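Local coordinates for thioesterase superfamily protein (Shewanella loihica, PDB 2PRX) that probably hydrolyses thioesters and has the hot-dog fold of the thioesterase superfamily, at residues Met45-Pro48 with Phe49-Ala52. Sequence-based numbering, arbitrary orientation.
Sequences MPKP and FHTA
Lys-47 lies beside both Phe-49 and His-50 in a tight turn, and its aliphatic chain touches the two rings. CB sits over one face of the Phe-49 ring, offset toward its rim, in a CH-pi contact 3.8 Å from the ring centroid. The same CB is 3.5 Å from ND1 of His-50. CG meets both rings, 3.7 Å from Phe-49 CZ and from His-50 ND1. The chain is bent at chi2 (-135°), and CD lies past the rim of the phenyl ring, 3.6 Å from Phe-49 CZ. Beyond it the lysine tip leads away from the turn. Phe-49 reaches this place with CG between its own backbone N and carbonyl carbon (chi1 49°).

The backbone forms a type I beta turn from Lys-47 to His-50. His-50 N donates to Lys-47 O at 2.8 Å and closes the turn. Lys-47 N also reaches His-50 ND1 at 3.4 Å, a weak bond that may help orient the imidazole. With an alanine at His-50, Lys-47 N is likely to lose this weak acceptor, and a gap to open beside Lys-47 CB and CG.

Thr-51 OG1 bonds to His-17 O of the second subunit. Pro-46 and His-50 pack on Leu-61 of helix 59-78. The turn lies in the surface loop that links strand 39-44 to this helix of the hot-dog fold.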
HETATM    1  N   MSE A  45      -5.395  14.448  -5.526  1.00 14.45           N
HETATM    2  CA  MSE A  45      -5.727  14.383  -6.930  1.00 10.88           C
HETATM    3  C   MSE A  45      -4.761  13.471  -7.671  1.00  9.04           C
HETATM    4  O   MSE A  45      -3.636  13.829  -8.026  1.00  6.94           O
HETATM    5  CB  MSE A  45      -5.691  15.772  -7.578  1.00 15.29           C
HETATM    6  CG  MSE A  45      -6.287  15.809  -8.975  1.00 14.73           C
HETATM    7 SE   MSE A  45      -8.058  15.042  -9.039  0.75 36.49          SE
HETATM    8  CE  MSE A  45      -8.886  16.777  -8.881  1.00 46.66           C
ATOM      9  N   PRO A  46      -5.208  12.246  -7.909  1.00 13.94           N
ATOM     10  CA  PRO A  46      -4.408  11.337  -8.749  1.00 13.70           C
ATOM     11  C   PRO A  46      -4.038  11.973 -10.081  1.00 17.89           C
ATOM     12  O   PRO A  46      -4.843  12.740 -10.622  1.00 15.10           O
ATOM     13  CB  PRO A  46      -5.380  10.186  -8.995  1.00 13.30           C
ATOM     14  CG  PRO A  46      -6.224  10.173  -7.773  1.00 12.11           C
ATOM     15  CD  PRO A  46      -6.437  11.630  -7.411  1.00  6.28           C
ATOM     16  N   LYS A  47      -2.849  11.665 -10.579  1.00 10.87           N
ATOM     17  CA  LYS A  47      -2.470  12.092 -11.917  1.00 12.29           C
ATOM     18  C   LYS A  47      -3.135  11.117 -12.898  1.00 18.77           C
ATOM     19  O   LYS A  47      -3.422   9.990 -12.483  1.00 14.82           O
ATOM     20  CB  LYS A  47      -0.963  12.127 -12.146  1.00 17.88           C
ATOM     21  CG  LYS A  47      -0.102  12.736 -11.054  1.00 20.39           C
ATOM     22  CD  LYS A  47       0.949  13.674 -11.629  1.00 22.98           C
ATOM     23  CE  LYS A  47       1.406  14.699 -10.603  1.00 26.80           C
ATOM     24  NZ  LYS A  47       2.688  15.374 -10.984  1.00 21.21           N
ATOM     25  N   PRO A  48      -3.368  11.548 -14.131  1.00 24.99           N
ATOM     26  CA  PRO A  48      -4.115  10.751 -15.111  1.00 26.07           C
ATOM     27  C   PRO A  48      -3.547   9.356 -15.321  1.00 20.06           C
ATOM     28  O   PRO A  48      -4.229   8.417 -15.749  1.00 28.38           O
ATOM     29  CB  PRO A  48      -3.949  11.559 -16.411  1.00 24.53           C
ATOM     30  CG  PRO A  48      -3.815  12.968 -15.914  1.00 18.33           C
ATOM     31  CD  PRO A  48      -2.930  12.841 -14.700  1.00 17.78           C
ATOM     32  N   PHE A  49      -2.263   9.203 -15.030  1.00 15.30           N
ATOM     33  CA  PHE A  49      -1.647   7.904 -15.292  1.00 13.91           C
ATOM     34  C   PHE A  49      -1.738   6.994 -14.086  1.00 11.33           C
ATOM     35  O   PHE A  49      -1.436   5.795 -14.214  1.00 18.97           O
ATOM     36  CB  PHE A  49      -0.201   8.101 -15.737  1.00 20.98           C
ATOM     37  CG  PHE A  49       0.610   9.023 -14.842  1.00 12.14           C
ATOM     38  CD1 PHE A  49       1.131   8.564 -13.649  1.00 10.20           C
ATOM     39  CD2 PHE A  49       0.837  10.332 -15.228  1.00 11.86           C
ATOM     40  CE1 PHE A  49       1.880   9.393 -12.838  1.00 15.66           C
ATOM     41  CE2 PHE A  49       1.582  11.173 -14.413  1.00 13.58           C
ATOM     42  CZ  PHE A  49       2.101  10.701 -13.229  1.00 13.45           C
ATOM     43  N   HIS A  50      -2.165   7.471 -12.926  1.00  7.29           N
ATOM     44  CA  HIS A  50      -2.268   6.640 -11.728  1.00 11.95           C
ATOM     45  C   HIS A  50      -3.430   5.663 -11.773  1.00 15.52           C
ATOM     46  O   HIS A  50      -4.140   5.466 -10.783  1.00 14.05           O
ATOM     47  CB  HIS A  50      -2.430   7.518 -10.474  1.00  3.33           C
ATOM     48  CG  HIS A  50      -1.135   7.974  -9.892  1.00  9.67           C
ATOM     49  ND1 HIS A  50      -0.591   9.207 -10.216  1.00 22.62           N
ATOM     50  CD2 HIS A  50      -0.273   7.420  -9.022  1.00 20.25           C
ATOM     51  CE1 HIS A  50       0.546   9.380  -9.570  1.00 25.61           C
ATOM     52  NE2 HIS A  50       0.766   8.300  -8.835  1.00 27.25           N
ATOM     53  N   THR A  51      -3.656   5.013 -12.912  1.00 18.90           N
ATOM     54  CA  THR A  51      -4.766   4.085 -13.077  1.00 10.46           C
ATOM     55  C   THR A  51      -4.500   2.688 -12.512  1.00  9.01           C
ATOM     56  O   THR A  51      -3.347   2.355 -12.224  1.00 14.24           O
ATOM     57  CB  THR A  51      -5.087   3.934 -14.581  1.00 13.70           C
ATOM     58  OG1 THR A  51      -3.864   3.744 -15.301  1.00 12.78           O
ATOM     59  CG2 THR A  51      -5.743   5.195 -15.123  1.00 17.51           C
ATOM     60  N   ALA A  52      -5.604   1.983 -12.374  1.00 15.07           N
ATOM     61  CA  ALA A  52      -5.757   0.587 -11.998  1.00 13.71           C
ATOM     62  C   ALA A  52      -6.048  -0.148 -13.317  1.00 17.64           C
ATOM     63  O   ALA A  52      -5.138  -0.810 -13.797  1.00 15.79           O
ATOM     64  CB  ALA A  52      -6.790   0.410 -10.907  1.00 13.40           C
TER